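Local coordinates for protein phytase (Citrobacter braakii, PDB 3ZHC) that is a phytase of the histidine phosphatase superfamily (branch 2), whose fold joins a mixed beta sheet with a largely helical part, at residues B[157-170]-B[276-288]. The protein carries 2 engineered substitutions. Residues are numbered along the deposited sequence; the frame is centred on the assembly and turned at random. Where two conformers were deposited one is given.
Sequences FNTLQVCNAILERA and DLLQRTPEVARSR. Engineered in segment 157-170: Cys163 (natural residue Lys). Unlike the reference sequence in segment 157-170: Gln161 (reference Lys).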
loop_
_atom_site.group_PDB
_atom_site.type_symbol
_atom_site.label_atom_id
_atom_site.label_comp_id
_atom_site.label_asym_id
_atom_site.label_seq_id
_atom_site.Cartn_x
_atom_site.Cartn_y
_atom_site.Cartn_z
ATOM N N PHE B 157 -2.202 24.281 19.835
ATOM C CA PHE B 157 -2.048 22.873 20.139
ATOM C C PHE B 157 -1.693 22.671 21.597
ATOM O O PHE B 157 -0.958 23.475 22.149
ATOM C CB PHE B 157 -0.852 22.254 19.379
ATOM C CG PHE B 157 -0.973 22.232 17.877
ATOM C CD1 PHE B 157 -2.097 21.690 17.248
ATOM C CD2 PHE B 157 0.072 22.720 17.075
ATOM C CE1 PHE B 157 -2.194 21.656 15.843
ATOM C CE2 PHE B 157 -0.022 22.686 15.662
ATOM C CZ PHE B 157 -1.155 22.152 15.057
ATOM N N ASN B 158 -2.223 21.606 22.219
ATOM C CA ASN B 158 -1.708 21.165 23.520
ATOM C C ASN B 158 -0.444 20.426 23.117
ATOM O O ASN B 158 -0.493 19.266 22.661
ATOM C CB ASN B 158 -2.671 20.283 24.310
ATOM C CG ASN B 158 -2.125 19.927 25.737
ATOM O OD1 ASN B 158 -1.054 19.318 25.893
ATOM N ND2 ASN B 158 -2.879 20.315 26.764
ATOM N N THR B 159 0.698 21.108 23.274
ATOM C CA THR B 159 2.014 20.620 22.788
ATOM C C THR B 159 2.413 19.188 23.179
ATOM O O THR B 159 2.810 18.404 22.295
ATOM C CB THR B 159 3.170 21.587 23.190
ATOM O OG1 THR B 159 3.254 21.668 24.620
ATOM C CG2 THR B 159 2.941 22.955 22.615
ATOM N N LEU B 160 2.315 18.847 24.474
ATOM C CA LEU B 160 2.664 17.470 24.930
ATOM C C LEU B 160 1.695 16.428 24.362
ATOM O O LEU B 160 2.122 15.391 23.886
ATOM C CB LEU B 160 2.754 17.361 26.474
ATOM C CG LEU B 160 4.103 17.757 27.089
ATOM C CD1 LEU B 160 4.001 17.938 28.615
ATOM C CD2 LEU B 160 5.209 16.723 26.725
ATOM N N GLN B 161 0.398 16.727 24.417
ATOM C CA GLN B 161 -0.644 15.833 23.857
ATOM C C GLN B 161 -0.415 15.572 22.350
ATOM O O GLN B 161 -0.441 14.425 21.897
ATOM C CB GLN B 161 -2.031 16.430 24.116
ATOM C CG GLN B 161 -3.235 15.651 23.565
ATOM C CD GLN B 161 -4.559 16.207 24.090
ATOM O OE1 GLN B 161 -4.873 16.075 25.286
ATOM N NE2 GLN B 161 -5.336 16.818 23.211
ATOM N N VAL B 162 -0.178 16.646 21.603
ATOM C CA VAL B 162 0.058 16.571 20.144
ATOM C C VAL B 162 1.360 15.813 19.786
ATOM O O VAL B 162 1.321 14.915 18.939
ATOM C CB VAL B 162 0.013 17.991 19.501
ATOM C CG1 VAL B 162 0.498 17.986 18.092
ATOM C CG2 VAL B 162 -1.432 18.548 19.577
ATOM N N CYS B 163 2.494 16.171 20.431
ATOM C CA CYS B 163 3.803 15.467 20.172
ATOM C C CYS B 163 3.705 14.007 20.491
ATOM O O CYS B 163 4.073 13.179 19.675
ATOM C CB CYS B 163 5.024 16.094 20.935
ATOM S SG CYS B 163 6.278 16.981 19.870
ATOM N N ASN B 164 3.197 13.700 21.689
ATOM C CA ASN B 164 3.021 12.310 22.112
ATOM C C ASN B 164 2.078 11.516 21.197
ATOM O O ASN B 164 2.336 10.361 20.926
ATOM C CB ASN B 164 2.551 12.241 23.560
ATOM C CG ASN B 164 3.644 12.617 24.556
ATOM O OD1 ASN B 164 4.747 12.085 24.508
ATOM N ND2 ASN B 164 3.336 13.515 25.461
ATOM N N ALA B 165 1.000 12.158 20.727
ATOM C CA ALA B 165 0.045 11.529 19.799
ATOM C C ALA B 165 0.724 11.166 18.465
ATOM O O ALA B 165 0.532 10.061 17.938
ATOM C CB ALA B 165 -1.153 12.433 19.564
ATOM N N ILE B 166 1.516 12.093 17.937
ATOM C CA ILE B 166 2.300 11.841 16.708
ATOM C C ILE B 166 3.353 10.769 16.996
ATOM O O ILE B 166 3.563 9.880 16.181
ATOM C CB ILE B 166 2.992 13.104 16.175
ATOM C CG1 ILE B 166 1.982 14.194 15.828
ATOM C CG2 ILE B 166 3.856 12.774 14.904
ATOM C CD1 ILE B 166 2.588 15.569 15.820
ATOM N N LEU B 167 3.997 10.862 18.170
ATOM C CA LEU B 167 5.034 9.892 18.575
ATOM C C LEU B 167 4.486 8.453 18.588
ATOM O O LEU B 167 5.124 7.543 18.050
ATOM C CB LEU B 167 5.621 10.223 19.969
ATOM C CG LEU B 167 7.133 10.029 20.206
ATOM C CD1 LEU B 167 7.410 9.752 21.710
ATOM C CD2 LEU B 167 7.740 8.939 19.349
ATOM N N GLU B 168 3.292 8.266 19.200
ATOM C CA GLU B 168 2.651 6.918 19.285
ATOM C C GLU B 168 2.166 6.414 17.931
ATOM O O GLU B 168 2.082 5.191 17.720
ATOM C CB GLU B 168 1.513 6.885 20.340
ATOM C CG GLU B 168 2.008 7.095 21.824
ATOM C CD GLU B 168 3.120 6.104 22.245
ATOM O OE1 GLU B 168 2.971 4.893 21.976
ATOM O OE2 GLU B 168 4.143 6.551 22.841
ATOM N N ARG B 169 1.845 7.330 17.010
ATOM C CA ARG B 169 1.545 6.922 15.612
ATOM C C ARG B 169 2.808 6.431 14.901
ATOM O O ARG B 169 2.715 5.634 13.974
ATOM C CB ARG B 169 0.903 8.033 14.815
ATOM C CG ARG B 169 -0.551 8.272 15.177
ATOM C CD ARG B 169 -1.209 9.027 14.119
ATOM N NE ARG B 169 -1.434 8.178 12.934
ATOM C CZ ARG B 169 -1.515 8.605 11.665
ATOM N NH1 ARG B 169 -1.374 9.906 11.342
ATOM N NH2 ARG B 169 -1.726 7.721 10.706
ATOM N N ALA B 170 3.976 6.921 15.348
ATOM C CA ALA B 170 5.278 6.469 14.855
ATOM C C ALA B 170 5.825 5.215 15.615
ATOM O O ALA B 170 6.983 4.826 15.405
ATOM C CB ALA B 170 6.289 7.612 14.921
ATOM N N ASP B 276 1.676 12.209 6.885
ATOM C CA ASP B 276 0.816 11.388 7.710
ATOM C C ASP B 276 1.007 11.761 9.205
ATOM O O ASP B 276 0.037 12.054 9.916
ATOM C CB ASP B 276 1.102 9.918 7.469
ATOM C CG ASP B 276 0.063 8.998 8.100
ATOM O OD1 ASP B 276 -1.035 9.462 8.505
ATOM O OD2 ASP B 276 0.354 7.791 8.183
ATOM N N LEU B 277 2.267 11.752 9.652
ATOM C CA LEU B 277 2.610 12.119 11.024
ATOM C C LEU B 277 2.270 13.580 11.359
ATOM O O LEU B 277 1.580 13.850 12.342
ATOM C CB LEU B 277 4.110 11.881 11.300
ATOM C CG LEU B 277 4.603 10.447 11.333
ATOM C CD1 LEU B 277 6.082 10.435 11.653
ATOM C CD2 LEU B 277 3.812 9.580 12.367
ATOM N N LEU B 278 2.747 14.511 10.546
ATOM C CA LEU B 278 2.615 15.958 10.879
ATOM C C LEU B 278 1.280 16.613 10.533
ATOM O O LEU B 278 0.936 17.629 11.148
ATOM C CB LEU B 278 3.775 16.772 10.242
ATOM C CG LEU B 278 5.204 16.418 10.696
ATOM C CD1 LEU B 278 6.217 17.354 9.992
ATOM C CD2 LEU B 278 5.394 16.466 12.235
ATOM N N GLN B 279 0.530 16.049 9.572
ATOM C CA GLN B 279 -0.747 16.666 9.110
ATOM C C GLN B 279 -2.006 15.806 9.225
ATOM O O GLN B 279 -3.110 16.369 9.297
ATOM C CB GLN B 279 -0.589 17.128 7.658
ATOM C CG GLN B 279 0.605 18.119 7.420
ATOM C CD GLN B 279 0.411 19.500 8.067
ATOM O OE1 GLN B 279 -0.676 19.832 8.582
ATOM N NE2 GLN B 279 1.469 20.318 8.037
ATOM N N ARG B 280 -1.872 14.465 9.236
ATOM C CA ARG B 280 -3.062 13.578 9.358
ATOM C C ARG B 280 -3.345 13.078 10.807
ATOM O O ARG B 280 -4.461 12.639 11.093
ATOM C CB ARG B 280 -2.969 12.385 8.416
ATOM C CG ARG B 280 -2.690 12.734 6.934
ATOM C CD ARG B 280 -3.256 11.666 5.939
ATOM N NE ARG B 280 -3.225 10.333 6.533
ATOM C CZ ARG B 280 -4.277 9.594 6.923
ATOM N NH1 ARG B 280 -5.558 9.997 6.771
ATOM N NH2 ARG B 280 -4.036 8.405 7.468
ATOM N N THR B 281 -2.349 13.149 11.697
ATOM C CA THR B 281 -2.524 12.792 13.106
ATOM C C THR B 281 -3.698 13.606 13.652
ATOM O O THR B 281 -3.604 14.822 13.707
ATOM C CB THR B 281 -1.242 13.058 13.915
ATOM O OG1 THR B 281 -0.184 12.262 13.380
ATOM C CG2 THR B 281 -1.435 12.725 15.432
ATOM N N PRO B 282 -4.825 12.926 14.044
ATOM C CA PRO B 282 -6.083 13.620 14.449
ATOM C C PRO B 282 -5.915 14.817 15.362
ATOM O O PRO B 282 -6.574 15.812 15.160
ATOM C CB PRO B 282 -6.868 12.511 15.162
ATOM C CG PRO B 282 -6.479 11.293 14.438
ATOM C CD PRO B 282 -5.001 11.454 14.127
ATOM N N GLU B 283 -5.021 14.715 16.351
ATOM C CA GLU B 283 -4.790 15.808 17.314
ATOM C C GLU B 283 -4.303 17.101 16.631
ATOM O O GLU B 283 -4.549 18.186 17.151
ATOM C CB GLU B 283 -3.829 15.394 18.437
ATOM C CG GLU B 283 -4.451 14.450 19.491
ATOM C CD GLU B 283 -4.563 12.987 19.062
ATOM O OE1 GLU B 283 -4.156 12.612 17.936
ATOM O OE2 GLU B 283 -5.064 12.207 19.877
ATOM N N VAL B 284 -3.616 16.960 15.474
ATOM C CA VAL B 284 -3.220 18.097 14.627
ATOM C C VAL B 284 -4.307 18.404 13.566
ATOM O O VAL B 284 -4.747 19.550 13.459
ATOM C CB VAL B 284 -1.850 17.851 13.952
ATOM C CG1 VAL B 284 -1.558 18.900 12.840
ATOM C CG2 VAL B 284 -0.752 17.867 14.998
ATOM N N ALA B 285 -4.724 17.374 12.810
ATOM C CA ALA B 285 -5.709 17.524 11.678
ATOM C C ALA B 285 -7.030 18.166 12.061
ATOM O O ALA B 285 -7.556 18.969 11.305
ATOM C CB ALA B 285 -5.981 16.177 11.001
ATOM N N ARG B 286 -7.560 17.799 13.235
ATOM C CA ARG B 286 -8.850 18.330 13.734
ATOM C C ARG B 286 -8.830 19.830 13.862
ATOM O O ARG B 286 -9.719 20.504 13.366
ATOM C CB ARG B 286 -9.225 17.714 15.093
ATOM C CG ARG B 286 -9.744 16.306 15.040
ATOM C CD ARG B 286 -10.135 15.794 16.469
ATOM N NE ARG B 286 -11.249 16.579 17.044
ATOM C CZ ARG B 286 -11.271 17.241 18.225
ATOM N NH1 ARG B 286 -10.237 17.244 19.076
ATOM N NH2 ARG B 286 -12.384 17.906 18.564
ATOM N N SER B 287 -7.814 20.348 14.536
ATOM C CA SER B 287 -7.653 21.806 14.708
ATOM C C SER B 287 -7.441 22.526 13.370
ATOM O O SER B 287 -8.119 23.503 13.079
ATOM C CB SER B 287 -6.475 22.093 15.628
ATOM O OG SER B 287 -6.661 21.459 16.901
ATOM N N ARG B 288 -6.494 22.018 12.568
ATOM C CA ARG B 288 -6.107 22.659 11.287
ATOM C C ARG B 288 -7.178 22.601 10.206
ATOM O O ARG B 288 -7.311 23.532 9.441
ATOM C CB ARG B 288 -4.775 22.089 10.749
ATOM C CG ARG B 288 -3.560 22.671 11.390
ATOM C CD ARG B 288 -2.275 22.006 10.889
ATOM N NE ARG B 288 -1.052 22.701 11.364
ATOM C CZ ARG B 288 0.199 22.179 11.387
ATOM N NH1 ARG B 288 0.449 20.921 10.962
ATOM N NH2 ARG B 288 1.220 22.928 11.846
#
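Ile166 lays its CG1 and CG2 branches over Leu277 and Thr281, at the break between helices 260-280 and 282-301 that helix 159-169 packs across in this histidine phosphatase of branch 2. CG1 comes within 3.5 Å of the carbonyl oxygen of Leu277 and also meets the methyl CG2 of Thr281, while CG2 rests on Leu277 CB. That same Leu277 oxygen takes a 2.6 Å bond from Thr281 OG1; the wider pi-type turn at 276-280 precedes Thr281, which sits at the N-cap of the second helix without making a capping bond of its own. Helix 159-169 approaches the short segments 276-280 and 282-288 at similar axis distances, 9.5 and 9.3 Å, and runs obliquely antiparallel (136°) to the first. Val162 CG1 presses on Val284 CG2 at 3.3 Å, tighter than usual carbon contact, and Val226 of strand 225-227 adds to this apolar layer by touching both Val162 and Ile166. One turn on, Ala165 CB lies against the carboxylate end of Glu283, whose chain folds back at chi2.

Each end of the helix brings a different partner. Just before its N-terminus in the chain, Phe157 turns the CZ rim of its ring onto one face of the Arg288 guanidinium, the two planes 76° apart and CZ 3.7 Å from NE. At the other end Arg169, bent at chi3 (73°), directs NH1 and NH2 end-on to a single oxygen, Asp276 OD1, each at 2.9 Å. Arg280, whose NH1 is held by Ser332, bonds weakly to the same oxygen, and this shared carboxylate probably offsets the nearness of the two arginines. NH1 of Arg169 also donates a weak, nearly straight bond to Thr281 OG1, 3.3 Å away.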